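Local coordinates for type III pantothenate kinase (Campylobacter jejuni, PDB 2NRH), which probably catalyses the ATP-dependent phosphorylation of pantothenate, the first step of coenzyme A biosynthesis, working as a homodimer that needs a monovalent cation, at residues I8-A13 / I41-H46; K37-N42 / N56-E61; V137-F142 / V154-Y159. The protein carries 2 engineered substitutions. All coordinates share one frame; numbering follows the deposited sequence.

Contact 1: I8-A13 / I41-H46; sequences IGNSNA and INVNEH. With SO4 (sulfate ion), chain D.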
ATOM      1  N   ILE B   8      -3.039  11.775  21.548  1.00 47.16           N
ATOM      2  CA  ILE B   8      -4.303  11.075  21.337  1.00 46.93           C
ATOM      3  C   ILE B   8      -4.640  10.812  19.850  1.00 46.01           C
ATOM      4  O   ILE B   8      -4.742  11.730  19.062  1.00 45.04           O
ATOM      5  CB  ILE B   8      -5.481  11.843  22.025  1.00 47.46           C
ATOM      6  CG1 ILE B   8      -5.187  12.064  23.500  1.00 48.50           C
ATOM      7  CG2 ILE B   8      -6.871  11.099  21.798  1.00 47.22           C
ATOM      8  CD1 ILE B   8      -5.888  13.304  24.137  1.00 48.50           C
ATOM      9  N   GLY B   9      -4.804   9.545  19.489  1.00 46.04           N
ATOM     10  CA  GLY B   9      -5.116   9.131  18.145  1.00 45.17           C
ATOM     11  C   GLY B   9      -6.559   8.630  17.979  1.00 46.76           C
ATOM     12  O   GLY B   9      -7.401   8.736  18.883  1.00 46.87           O
ATOM     13  N   ASN B  10      -6.824   8.086  16.805  1.00 47.60           N
ATOM     14  CA  ASN B  10      -8.059   7.398  16.504  1.00 50.22           C
ATOM     15  C   ASN B  10      -8.252   6.026  17.153  1.00 51.17           C
ATOM     16  O   ASN B  10      -9.387   5.555  17.248  1.00 50.53           O
ATOM     17  CB  ASN B  10      -8.245   7.324  14.997  1.00 49.04           C
ATOM     18  CG  ASN B  10      -8.587   8.695  14.400  1.00 53.30           C
ATOM     19  OD1 ASN B  10      -9.542   9.389  14.850  1.00 53.51           O
ATOM     20  ND2 ASN B  10      -7.822   9.103  13.398  1.00 49.35           N
ATOM     21  N   SER B  11      -7.169   5.414  17.641  1.00 52.29           N
ATOM     22  CA  SER B  11      -7.277   4.116  18.301  1.00 53.74           C
ATOM     23  C   SER B  11      -6.642   3.988  19.711  1.00 52.91           C
ATOM     24  O   SER B  11      -7.040   3.130  20.510  1.00 52.09           O
ATOM     25  CB  SER B  11      -6.684   3.046  17.370  1.00 55.41           C
ATOM     26  OG  SER B  11      -7.481   2.867  16.216  1.00 60.11           O
ATOM     27  N   ASN B  12      -5.638   4.827  19.959  1.00 51.80           N
ATOM     28  CA  ASN B  12      -4.804   4.784  21.134  1.00 51.93           C
ATOM     29  C   ASN B  12      -4.612   6.210  21.639  1.00 51.83           C
ATOM     30  O   ASN B  12      -4.585   7.182  20.857  1.00 51.00           O
ATOM     31  CB  ASN B  12      -3.377   4.265  20.774  1.00 52.44           C
ATOM     32  CG  ASN B  12      -3.385   2.981  19.918  1.00 56.62           C
ATOM     33  OD1 ASN B  12      -3.900   1.934  20.349  1.00 56.82           O
ATOM     34  ND2 ASN B  12      -2.794   3.064  18.699  1.00 58.09           N
ATOM     35  N   ALA B  13      -4.445   6.330  22.947  1.00 51.75           N
ATOM     36  CA  ALA B  13      -3.852   7.520  23.538  1.00 51.28           C
ATOM     37  C   ALA B  13      -2.569   6.985  24.174  1.00 52.12           C
ATOM     38  O   ALA B  13      -2.586   6.017  24.951  1.00 53.20           O
ATOM     39  CB  ALA B  13      -4.771   8.166  24.536  1.00 49.23           C
ATOM     40  N   ILE B  41      -1.962  16.605  22.577  1.00 51.44           N
ATOM     41  CA  ILE B  41      -2.419  16.818  21.182  1.00 48.29           C
ATOM     42  C   ILE B  41      -3.432  15.693  20.797  1.00 47.47           C
ATOM     43  O   ILE B  41      -3.425  14.577  21.338  1.00 46.29           O
ATOM     44  CB  ILE B  41      -1.261  16.840  20.216  1.00 48.03           C
ATOM     45  CG1 ILE B  41      -0.589  15.459  20.131  1.00 46.94           C
ATOM     46  CG2 ILE B  41      -0.249  17.948  20.598  1.00 47.12           C
ATOM     47  CD1 ILE B  41       0.557  15.417  19.171  1.00 45.92           C
ATOM     48  N   ASN B  42      -4.308  15.986  19.851  1.00 47.09           N
ATOM     49  CA  ASN B  42      -5.397  15.067  19.517  1.00 46.15           C
ATOM     50  C   ASN B  42      -5.752  15.164  18.032  1.00 44.61           C
ATOM     51  O   ASN B  42      -5.890  16.259  17.519  1.00 42.20           O
ATOM     52  CB  ASN B  42      -6.621  15.373  20.414  1.00 45.99           C
ATOM     53  CG  ASN B  42      -7.863  14.678  19.930  1.00 46.97           C
ATOM     54  OD1 ASN B  42      -7.881  13.451  19.790  1.00 47.57           O
ATOM     55  ND2 ASN B  42      -8.918  15.452  19.672  1.00 45.26           N
ATOM     56  N   VAL B  43      -5.856  14.012  17.360  1.00 44.77           N
ATOM     57  CA  VAL B  43      -6.351  13.939  15.973  1.00 44.94           C
ATOM     58  C   VAL B  43      -7.726  13.282  15.936  1.00 45.58           C
ATOM     59  O   VAL B  43      -8.344  13.187  14.920  1.00 46.16           O
ATOM     60  CB  VAL B  43      -5.374  13.163  14.975  1.00 45.41           C
ATOM     61  CG1 VAL B  43      -4.037  13.865  14.880  1.00 41.90           C
ATOM     62  CG2 VAL B  43      -5.241  11.661  15.339  1.00 44.30           C
ATOM     63  N   ASN B  44      -8.198  12.827  17.068  1.00 46.54           N
ATOM     64  CA  ASN B  44      -9.474  12.190  17.111  1.00 48.54           C
ATOM     65  C   ASN B  44     -10.642  13.234  17.137  1.00 49.73           C
ATOM     66  O   ASN B  44     -10.876  13.941  18.132  1.00 48.64           O
ATOM     67  CB  ASN B  44      -9.509  11.248  18.325  1.00 47.30           C
ATOM     68  CG  ASN B  44     -10.691  10.338  18.314  1.00 47.11           C
ATOM     69  OD1 ASN B  44     -11.797  10.734  17.907  1.00 48.36           O
ATOM     70  ND2 ASN B  44     -10.489   9.097  18.770  1.00 43.91           N
ATOM     71  N   GLU B  45     -11.386  13.300  16.057  1.00 51.08           N
ATOM     72  CA  GLU B  45     -12.404  14.335  15.956  1.00 53.70           C
ATOM     73  C   GLU B  45     -13.538  14.050  16.934  1.00 53.62           C
ATOM     74  O   GLU B  45     -14.320  14.953  17.317  1.00 53.74           O
ATOM     75  CB  GLU B  45     -12.964  14.290  14.560  1.00 55.57           C
ATOM     76  CG  GLU B  45     -11.903  14.530  13.471  1.00 63.52           C
ATOM     77  CD  GLU B  45     -11.604  15.991  13.337  1.00 72.12           C
ATOM     78  OE1 GLU B  45     -12.586  16.779  13.268  1.00 76.18           O
ATOM     79  OE2 GLU B  45     -10.401  16.346  13.329  1.00 77.50           O
ATOM     80  N   HIS B  46     -13.628  12.778  17.300  1.00 52.06           N
ATOM     81  CA  HIS B  46     -14.686  12.297  18.112  1.00 51.77           C
ATOM     82  C   HIS B  46     -14.487  12.690  19.572  1.00 52.19           C
ATOM     83  O   HIS B  46     -15.437  12.630  20.347  1.00 52.42           O
ATOM     84  CB  HIS B  46     -14.831  10.779  17.919  1.00 50.55           C
ATOM     85  CG  HIS B  46     -15.240  10.403  16.533  1.00 49.63           C
ATOM     86  ND1 HIS B  46     -16.497  10.656  16.031  1.00 51.69           N
ATOM     87  CD2 HIS B  46     -14.539   9.853  15.519  1.00 51.57           C
ATOM     88  CE1 HIS B  46     -16.564  10.243  14.779  1.00 54.73           C
ATOM     89  NE2 HIS B  46     -15.377   9.776  14.432  1.00 50.83           N
TER
HETATM   90  S   SO4 D 218      -3.778   5.494  16.071  1.00 98.66           S
HETATM   91  O1  SO4 D 218      -2.478   5.125  15.509  1.00 99.66           O
HETATM   92  O2  SO4 D 218      -4.678   4.369  15.802  1.00100.96           O
HETATM   93  O3  SO4 D 218      -3.640   5.682  17.509  1.00 97.07           O
HETATM   94  O4  SO4 D 218      -4.292   6.721  15.426  1.00 97.68           O
HETATM   95  O   HOH W   1     -11.707   6.807  17.980  1.00 53.75           O
HETATM   96  O   HOH W   2     -11.273  11.325  14.096  1.00 63.17           O
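Strand 4-8 turns through G9 and N10 into the strand that follows, forming the first beta hairpin of the actin-like ATPase (ASKHA) fold, and its predicted ATP-binding loop is backed by the end of strand 38-42. I8 makes a parallel bridge with N42: its N donates to I41 O (2.8 Å, 166° at the hydrogen), and its O receives V43 N at 3.1 Å, nearly along the C=O axis. I8 CG2, anti to the backbone N, lies 3.3 Å from N42 OD1 on the same face of the sheet. N42 OD1 itself accepts N44 N, an Asx turn that curls the chain after the strand. G9 CA packs on V43 CG2 at 3.8 Å; V43 also touches D76, the predicted proton acceptor. G9 O takes N44 ND2 at 3.1 Å on a lone pair, with the oxygen close to the donor's amide plane. N10 N reaches a sulfate weakly, and its side chain crosses N44 obliquely, their amide planes 54° apart. A water bridges the two segments, donating to N10 OD1 at 2.7 Å and accepting from E45 N at 2.8 Å. The sulfate, also bound by S94 OG and consistent with a phosphate site, accepts N12 N weakly at its O3, 3.3 Å away.

Contact 2: K37-N42 / N56-E61; sequences KIFYIN and NFINLE. Engineered in segment 56-61: N56 (natural residue Lys).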
ATOM      1  N   LYS B  37      -2.505  18.245  35.836  1.00 69.32           N
ATOM      2  CA  LYS B  37      -2.404  18.736  34.459  1.00 69.13           C
ATOM      3  C   LYS B  37      -1.963  17.637  33.487  1.00 67.30           C
ATOM      4  O   LYS B  37      -0.972  16.910  33.735  1.00 67.66           O
ATOM      5  CB  LYS B  37      -1.396  19.900  34.367  1.00 69.74           C
ATOM      6  CG  LYS B  37      -2.031  21.271  34.294  1.00 71.59           C
ATOM      7  CD  LYS B  37      -0.990  22.376  34.261  1.00 71.06           C
ATOM      8  CE  LYS B  37      -1.636  23.752  34.570  1.00 75.39           C
ATOM      9  NZ  LYS B  37      -2.053  23.988  36.012  1.00 75.09           N
ATOM     10  N   ILE B  38      -2.715  17.525  32.396  1.00 64.35           N
ATOM     11  CA  ILE B  38      -2.288  16.748  31.263  1.00 61.61           C
ATOM     12  C   ILE B  38      -2.210  17.631  30.011  1.00 59.86           C
ATOM     13  O   ILE B  38      -3.219  18.159  29.556  1.00 58.85           O
ATOM     14  CB  ILE B  38      -3.223  15.532  31.006  1.00 61.83           C
ATOM     15  CG1 ILE B  38      -3.245  14.600  32.234  1.00 62.62           C
ATOM     16  CG2 ILE B  38      -2.759  14.799  29.753  1.00 58.85           C
ATOM     17  CD1 ILE B  38      -4.322  13.437  32.224  1.00 61.25           C
ATOM     18  N   PHE B  39      -1.008  17.757  29.460  1.00 57.79           N
ATOM     19  CA  PHE B  39      -0.783  18.387  28.149  1.00 56.56           C
ATOM     20  C   PHE B  39      -1.064  17.437  27.009  1.00 55.72           C
ATOM     21  O   PHE B  39      -0.703  16.275  27.069  1.00 56.99           O
ATOM     22  CB  PHE B  39       0.638  18.915  28.098  1.00 56.61           C
ATOM     23  CG  PHE B  39       0.914  19.901  29.206  1.00 59.17           C
ATOM     24  CD1 PHE B  39       0.505  21.253  29.075  1.00 59.06           C
ATOM     25  CD2 PHE B  39       1.489  19.483  30.408  1.00 58.10           C
ATOM     26  CE1 PHE B  39       0.719  22.199  30.107  1.00 59.49           C
ATOM     27  CE2 PHE B  39       1.709  20.429  31.449  1.00 60.32           C
ATOM     28  CZ  PHE B  39       1.321  21.793  31.278  1.00 59.24           C
ATOM     29  N   TYR B  40      -1.758  17.886  25.977  1.00 54.38           N
ATOM     30  CA  TYR B  40      -2.128  16.944  24.960  1.00 53.04           C
ATOM     31  C   TYR B  40      -2.063  17.510  23.552  1.00 52.85           C
ATOM     32  O   TYR B  40      -2.092  18.723  23.368  1.00 53.44           O
ATOM     33  CB  TYR B  40      -3.506  16.356  25.272  1.00 51.57           C
ATOM     34  CG  TYR B  40      -4.670  17.246  24.956  1.00 52.03           C
ATOM     35  CD1 TYR B  40      -5.314  17.152  23.727  1.00 52.54           C
ATOM     36  CD2 TYR B  40      -5.150  18.194  25.891  1.00 51.85           C
ATOM     37  CE1 TYR B  40      -6.416  17.969  23.408  1.00 50.75           C
ATOM     38  CE2 TYR B  40      -6.253  19.016  25.585  1.00 50.63           C
ATOM     39  CZ  TYR B  40      -6.884  18.895  24.346  1.00 52.08           C
ATOM     40  OH  TYR B  40      -7.961  19.690  24.014  1.00 47.50           O
ATOM     41  N   ILE B  41      -1.962  16.605  22.577  1.00 51.44           N
ATOM     42  CA  ILE B  41      -2.419  16.818  21.182  1.00 48.29           C
ATOM     43  C   ILE B  41      -3.432  15.693  20.797  1.00 47.47           C
ATOM     44  O   ILE B  41      -3.425  14.577  21.338  1.00 46.29           O
ATOM     45  CB  ILE B  41      -1.261  16.840  20.216  1.00 48.03           C
ATOM     46  CG1 ILE B  41      -0.589  15.459  20.131  1.00 46.94           C
ATOM     47  CG2 ILE B  41      -0.249  17.948  20.598  1.00 47.12           C
ATOM     48  CD1 ILE B  41       0.557  15.417  19.171  1.00 45.92           C
ATOM     49  N   ASN B  42      -4.308  15.986  19.851  1.00 47.09           N
ATOM     50  CA  ASN B  42      -5.397  15.067  19.517  1.00 46.15           C
ATOM     51  C   ASN B  42      -5.752  15.164  18.032  1.00 44.61           C
ATOM     52  O   ASN B  42      -5.890  16.259  17.519  1.00 42.20           O
ATOM     53  CB  ASN B  42      -6.621  15.373  20.414  1.00 45.99           C
ATOM     54  CG  ASN B  42      -7.863  14.678  19.930  1.00 46.97           C
ATOM     55  OD1 ASN B  42      -7.881  13.451  19.790  1.00 47.57           O
ATOM     56  ND2 ASN B  42      -8.918  15.452  19.672  1.00 45.26           N
ATOM     57  N   ASN B  56      -8.488  19.666  33.455  1.00 65.81           N
ATOM     58  CA  ASN B  56      -7.092  19.331  33.650  1.00 65.53           C
ATOM     59  C   ASN B  56      -6.355  19.056  32.337  1.00 64.21           C
ATOM     60  O   ASN B  56      -5.133  18.913  32.330  1.00 64.69           O
ATOM     61  CB  ASN B  56      -6.928  18.166  34.643  1.00 65.95           C
ATOM     62  CG  ASN B  56      -7.518  16.857  34.121  1.00 68.55           C
ATOM     63  OD1 ASN B  56      -8.632  16.843  33.607  1.00 75.27           O
ATOM     64  ND2 ASN B  56      -6.788  15.751  34.272  1.00 68.68           N
ATOM     65  N   PHE B  57      -7.094  18.987  31.232  1.00 62.41           N
ATOM     66  CA  PHE B  57      -6.496  18.720  29.935  1.00 61.01           C
ATOM     67  C   PHE B  57      -6.221  20.004  29.090  1.00 59.57           C
ATOM     68  O   PHE B  57      -7.114  20.832  28.859  1.00 58.18           O
ATOM     69  CB  PHE B  57      -7.370  17.750  29.144  1.00 61.85           C
ATOM     70  CG  PHE B  57      -7.012  16.301  29.314  1.00 62.33           C
ATOM     71  CD1 PHE B  57      -7.526  15.559  30.371  1.00 63.16           C
ATOM     72  CD2 PHE B  57      -6.218  15.660  28.370  1.00 61.27           C
ATOM     73  CE1 PHE B  57      -7.234  14.183  30.495  1.00 65.52           C
ATOM     74  CE2 PHE B  57      -5.915  14.288  28.484  1.00 63.75           C
ATOM     75  CZ  PHE B  57      -6.414  13.547  29.535  1.00 64.17           C
ATOM     76  N   ILE B  58      -4.978  20.122  28.625  1.00 57.58           N
ATOM     77  CA  ILE B  58      -4.444  21.365  28.114  1.00 56.87           C
ATOM     78  C   ILE B  58      -3.796  21.176  26.730  1.00 55.93           C
ATOM     79  O   ILE B  58      -2.760  20.515  26.589  1.00 56.81           O
ATOM     80  CB  ILE B  58      -3.464  21.959  29.136  1.00 57.33           C
ATOM     81  CG1 ILE B  58      -4.293  22.485  30.311  1.00 58.19           C
ATOM     82  CG2 ILE B  58      -2.574  23.048  28.475  1.00 55.48           C
ATOM     83  CD1 ILE B  58      -3.565  22.550  31.541  1.00 62.20           C
ATOM     84  N   ASN B  59      -4.443  21.752  25.724  1.00 54.38           N
ATOM     85  CA  ASN B  59      -4.183  21.467  24.316  1.00 53.77           C
ATOM     86  C   ASN B  59      -2.924  22.206  23.869  1.00 54.14           C
ATOM     87  O   ASN B  59      -2.810  23.435  24.039  1.00 53.35           O
ATOM     88  CB  ASN B  59      -5.415  21.847  23.490  1.00 52.70           C
ATOM     89  CG  ASN B  59      -5.349  21.376  22.043  1.00 52.17           C
ATOM     90  OD1 ASN B  59      -4.398  20.754  21.589  1.00 48.72           O
ATOM     91  ND2 ASN B  59      -6.364  21.730  21.298  1.00 51.39           N
ATOM     92  N   LEU B  60      -1.949  21.448  23.377  1.00 53.43           N
ATOM     93  CA  LEU B  60      -0.721  22.057  22.947  1.00 53.33           C
ATOM     94  C   LEU B  60      -0.773  22.510  21.501  1.00 53.73           C
ATOM     95  O   LEU B  60       0.134  23.235  21.035  1.00 52.54           O
ATOM     96  CB  LEU B  60       0.462  21.111  23.134  1.00 53.11           C
ATOM     97  CG  LEU B  60       1.069  20.789  24.500  1.00 52.70           C
ATOM     98  CD1 LEU B  60       2.460  20.195  24.257  1.00 50.01           C
ATOM     99  CD2 LEU B  60       1.136  21.967  25.504  1.00 49.23           C
ATOM    100  N   GLU B  61      -1.783  22.029  20.767  1.00 53.78           N
ATOM    101  CA  GLU B  61      -1.838  22.308  19.324  1.00 54.31           C
ATOM    102  C   GLU B  61      -1.650  23.787  18.952  1.00 54.91           C
ATOM    103  O   GLU B  61      -0.902  24.077  18.027  1.00 54.82           O
ATOM    104  CB  GLU B  61      -3.120  21.768  18.692  1.00 54.27           C
ATOM    105  CG  GLU B  61      -3.324  22.127  17.231  1.00 53.16           C
ATOM    106  CD  GLU B  61      -4.305  21.138  16.556  1.00 55.13           C
ATOM    107  OE1 GLU B  61      -4.895  20.330  17.298  1.00 52.24           O
ATOM    108  OE2 GLU B  61      -4.513  21.190  15.316  1.00 55.77           O
TER
HETATM  109  O   HOH W   3      -4.800  18.782  19.523  1.00 47.93           O
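Strands 38-42 and 57-59 run parallel with a strong twist, their axes 4.6 Å apart at closest approach and 47° apart in direction, in the register I38-F57, F39-I58 and Y40-N59. Four backbone bonds lace them together. I38 N gives the straightest, to the carbonyl O of the engineered residue N56 at 177°; I58 N to I38 O and Y40 N to I58 O follow, and L60 N to Y40 O at 2.7 Å carries the ladder past the end of the second strand.

On the face bearing I38, Y40, F57 and N59 the contact is aromatic. I38 stands beside F57, pointing the same way, with CB 3.9 Å from the ring centroid, almost on the ring normal: a CH-pi contact. The edge of F57 is turned toward the face of Y40 in an offset edge-to-face pair (centroids 5.8 Å apart, planes at 63°). Y40 CG takes the crowded position between backbone N and carbonyl carbon, which swings the ring across the neighbouring strand. There N59 CA lies over one ring face, 3.8 Å from the centroid, and the N59 amide stacks nearly parallel to the ring. N59 OD1 accepts E61 N, an Asx turn.

The other face carries F39, whose CD1 meets I58 CG2 at 3.6 Å and L60 CD2 at 3.7 Å. Just before the start of strand 38-42, K37 CG presses tightly on I58 CD1 (3.4 Å).

These strands are the two arms of a beta-alpha-beta crossover through helix 48-53, whose L51 covers Y40 and F57. L60 packs against helix 194-204 on the other side, while strand 4-8 flanks strand 38-42, leaving 57-59 as the outermost strand of the sheet within this chain.

Contact 3: V137-F142 / V154-Y159; sequences VSLDAF and VFKGIY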
ATOM      1  N   VAL B 137      12.164 -11.477   4.675  1.00 71.45           N
ATOM      2  CA  VAL B 137      12.241 -11.529   3.208  1.00 70.67           C
ATOM      3  C   VAL B 137      13.379 -10.617   2.718  1.00 70.80           C
ATOM      4  O   VAL B 137      13.603  -9.525   3.253  1.00 71.06           O
ATOM      5  CB  VAL B 137      10.873 -11.171   2.516  1.00 70.67           C
ATOM      6  CG1 VAL B 137      10.609  -9.656   2.494  1.00 69.53           C
ATOM      7  CG2 VAL B 137      10.787 -11.740   1.097  1.00 70.16           C
ATOM      8  N   SER B 138      14.107 -11.094   1.719  1.00 70.85           N
ATOM      9  CA  SER B 138      15.159 -10.323   1.094  1.00 71.08           C
ATOM     10  C   SER B 138      14.596  -9.305   0.069  1.00 71.12           C
ATOM     11  O   SER B 138      13.654  -9.598  -0.665  1.00 69.66           O
ATOM     12  CB  SER B 138      16.151 -11.276   0.410  1.00 70.68           C
ATOM     13  OG  SER B 138      16.674 -10.691  -0.772  1.00 70.59           O
ATOM     14  N   LEU B 139      15.227  -8.139  -0.008  1.00 71.59           N
ATOM     15  CA  LEU B 139      14.772  -7.106  -0.922  1.00 72.47           C
ATOM     16  C   LEU B 139      15.543  -7.092  -2.220  1.00 73.26           C
ATOM     17  O   LEU B 139      15.124  -6.500  -3.208  1.00 73.70           O
ATOM     18  CB  LEU B 139      14.777  -5.745  -0.229  1.00 71.93           C
ATOM     19  CG  LEU B 139      13.402  -5.342   0.357  1.00 73.20           C
ATOM     20  CD1 LEU B 139      12.465  -6.475   0.803  1.00 69.09           C
ATOM     21  CD2 LEU B 139      13.542  -4.316   1.464  1.00 72.92           C
ATOM     22  N   ASP B 140      16.665  -7.784  -2.238  1.00 74.94           N
ATOM     23  CA  ASP B 140      17.518  -7.796  -3.431  1.00 76.23           C
ATOM     24  C   ASP B 140      17.516  -9.127  -4.211  1.00 76.14           C
ATOM     25  O   ASP B 140      18.531  -9.491  -4.810  1.00 77.57           O
ATOM     26  CB  ASP B 140      18.934  -7.353  -3.045  1.00 76.67           C
ATOM     27  CG  ASP B 140      18.941  -5.988  -2.333  1.00 79.38           C
ATOM     28  OD1 ASP B 140      18.566  -4.955  -2.966  1.00 82.28           O
ATOM     29  OD2 ASP B 140      19.321  -5.951  -1.146  1.00 79.48           O
ATOM     30  N   ALA B 141      16.394  -9.846  -4.154  1.00 75.14           N
ATOM     31  CA  ALA B 141      16.088 -10.998  -5.015  1.00 74.34           C
ATOM     32  C   ALA B 141      14.570 -11.097  -5.244  1.00 73.36           C
ATOM     33  O   ALA B 141      13.803 -10.810  -4.325  1.00 73.61           O
ATOM     34  CB  ALA B 141      16.591 -12.280  -4.365  1.00 74.33           C
ATOM     35  N   PHE B 142      14.138 -11.505  -6.442  1.00 72.52           N
ATOM     36  CA  PHE B 142      12.705 -11.754  -6.718  1.00 71.71           C
ATOM     37  C   PHE B 142      12.172 -12.917  -5.892  1.00 71.25           C
ATOM     38  O   PHE B 142      12.863 -13.917  -5.708  1.00 71.88           O
ATOM     39  CB  PHE B 142      12.397 -11.932  -8.218  1.00 71.38           C
ATOM     40  CG  PHE B 142      12.847 -10.765  -9.057  1.00 72.17           C
ATOM     41  CD1 PHE B 142      12.230  -9.525  -8.940  1.00 74.18           C
ATOM     42  CD2 PHE B 142      13.933 -10.888  -9.923  1.00 73.18           C
ATOM     43  CE1 PHE B 142      12.685  -8.416  -9.702  1.00 74.66           C
ATOM     44  CE2 PHE B 142      14.387  -9.809 -10.689  1.00 73.53           C
ATOM     45  CZ  PHE B 142      13.766  -8.564 -10.572  1.00 73.53           C
ATOM     46  N   VAL B 154       5.001  -5.208  -0.270  1.00 51.88           N
ATOM     47  CA  VAL B 154       4.794  -4.265   0.797  1.00 52.81           C
ATOM     48  C   VAL B 154       6.114  -3.641   1.181  1.00 53.57           C
ATOM     49  O   VAL B 154       6.273  -2.404   1.061  1.00 54.42           O
ATOM     50  CB  VAL B 154       4.071  -4.936   2.023  1.00 52.20           C
ATOM     51  CG1 VAL B 154       4.081  -4.069   3.276  1.00 52.77           C
ATOM     52  CG2 VAL B 154       2.674  -5.303   1.640  1.00 52.97           C
ATOM     53  N   PHE B 155       7.050  -4.456   1.655  1.00 53.55           N
ATOM     54  CA  PHE B 155       8.196  -3.864   2.313  1.00 55.61           C
ATOM     55  C   PHE B 155       9.109  -3.105   1.346  1.00 56.25           C
ATOM     56  O   PHE B 155       9.694  -2.072   1.706  1.00 57.30           O
ATOM     57  CB  PHE B 155       8.999  -4.875   3.125  1.00 56.13           C
ATOM     58  CG  PHE B 155       8.224  -5.550   4.219  1.00 58.47           C
ATOM     59  CD1 PHE B 155       7.152  -4.921   4.836  1.00 59.66           C
ATOM     60  CD2 PHE B 155       8.592  -6.837   4.643  1.00 61.25           C
ATOM     61  CE1 PHE B 155       6.426  -5.568   5.852  1.00 64.17           C
ATOM     62  CE2 PHE B 155       7.885  -7.500   5.654  1.00 63.10           C
ATOM     63  CZ  PHE B 155       6.792  -6.858   6.271  1.00 62.92           C
ATOM     64  N   LYS B 156       9.237  -3.608   0.124  1.00 56.94           N
ATOM     65  CA  LYS B 156      10.086  -2.927  -0.846  1.00 57.19           C
ATOM     66  C   LYS B 156       9.494  -1.664  -1.396  1.00 55.88           C
ATOM     67  O   LYS B 156      10.255  -0.733  -1.709  1.00 56.79           O
ATOM     68  CB  LYS B 156      10.532  -3.825  -2.006  1.00 57.27           C
ATOM     69  CG  LYS B 156      12.019  -3.529  -2.307  1.00 60.18           C
ATOM     70  CD  LYS B 156      12.435  -3.665  -3.726  1.00 60.91           C
ATOM     71  CE  LYS B 156      13.944  -3.501  -3.773  1.00 64.24           C
ATOM     72  NZ  LYS B 156      14.486  -3.965  -5.116  1.00 68.03           N
ATOM     73  N   GLY B 157       8.164  -1.652  -1.551  1.00 54.88           N
ATOM     74  CA  GLY B 157       7.414  -0.464  -1.889  1.00 53.83           C
ATOM     75  C   GLY B 157       7.659   0.687  -0.921  1.00 54.20           C
ATOM     76  O   GLY B 157       7.870   1.819  -1.352  1.00 54.86           O
ATOM     77  N   ILE B 158       7.623   0.399   0.377  1.00 53.61           N
ATOM     78  CA  ILE B 158       7.960   1.376   1.427  1.00 53.65           C
ATOM     79  C   ILE B 158       9.444   1.732   1.415  1.00 54.20           C
ATOM     80  O   ILE B 158       9.787   2.887   1.585  1.00 54.26           O
ATOM     81  CB  ILE B 158       7.605   0.854   2.887  1.00 53.00           C
ATOM     82  CG1 ILE B 158       6.121   0.557   3.048  1.00 52.04           C
ATOM     83  CG2 ILE B 158       7.919   1.859   3.919  1.00 52.10           C
ATOM     84  CD1 ILE B 158       5.870  -0.346   4.197  1.00 48.84           C
ATOM     85  N   TYR B 159      10.322   0.736   1.283  1.00 54.83           N
ATOM     86  CA  TYR B 159      11.748   0.995   1.181  1.00 55.75           C
ATOM     87  C   TYR B 159      12.073   1.963   0.027  1.00 55.32           C
ATOM     88  O   TYR B 159      12.783   2.914   0.215  1.00 55.27           O
ATOM     89  CB  TYR B 159      12.568  -0.314   1.045  1.00 57.56           C
ATOM     90  CG  TYR B 159      14.042  -0.034   0.791  1.00 59.78           C
ATOM     91  CD1 TYR B 159      14.922   0.196   1.857  1.00 62.45           C
ATOM     92  CD2 TYR B 159      14.550   0.071  -0.517  1.00 62.35           C
ATOM     93  CE1 TYR B 159      16.286   0.488   1.632  1.00 60.59           C
ATOM     94  CE2 TYR B 159      15.903   0.388  -0.750  1.00 61.24           C
ATOM     95  CZ  TYR B 159      16.759   0.584   0.332  1.00 61.22           C
ATOM     96  OH  TYR B 159      18.108   0.848   0.117  1.00 62.06           O
TER
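Apolar contact carries most of this small interface, which buries 239 Å² in all. L139 is its centre: its CG comes within 3.5 Å of K156 CG, the two side chains sliding past each other in opposite directions, so that the leucine lies alongside the aliphatic part of the lysine. One branch of the leucine, CD2, reaches Y159 CB at 4.1 Å, while CD1 is turned to F155 CB. Both L139 torsions (chi1 -96°, chi2 29°) stand away from the staggered minima, a sign that the branch is somewhat strained in the model. V137 adds one looser touch, its CG1 approaching the edge of the F155 ring near CD2, at 4.1 Å and close to the ring plane. K156, F155 and Y159 thus present one side of the helix to the loop.

Polar contact is sparse. The lysine chain, bent at chi2, passes L139 and brings NZ to L139 O at 3.2 Å, a weak hydrogen bond. D140 OD1 is 4.7 Å from the same NZ, too far for a bond, although the opposite charges may favour each other. The stronger partner of this ammonium is D164 of the second subunit, with which it forms a salt bridge; Y152 OH is a further, weak one. Within the loop, D140 N bonds weakly to S138 OG.

Ring contacts continue the packing of the helix: F155 meets F180 edge-to-face, and Y159 stacks on F185. The whole is a loop folded back on the helix that follows it, here helix 146-165, where a single leucine packs on successive turns and a lysine that bonds weakly to the loop backbone forms a salt bridge to the second subunit of the homodimer.

Contacts 1 and 2 adjoin: their centres are 12 Å apart, they share I41 and N42 on strand 38-42, and I8 CD1 touches Y40 CD1 at 3.9 Å. Together they cover neighbouring strands of one five-stranded sheet, from 4-8 through 38-42 to 57-59. Contact 3 comes later in the chain and on the opposite side of its centre, about 32 Å from contact 1 and 40 Å from contact 2 between centres. In sequence, strands of a second sheet, also ordered 3-2-1-4-5, come before and after helix 146-165. This duplicated plan is the actin-like architecture; contact 1 holds part of the predicted ATP site, S94 of the second half another, contact 2 extends the first sheet to its outermost strand within this chain, and contact 3 borders the dimer interface.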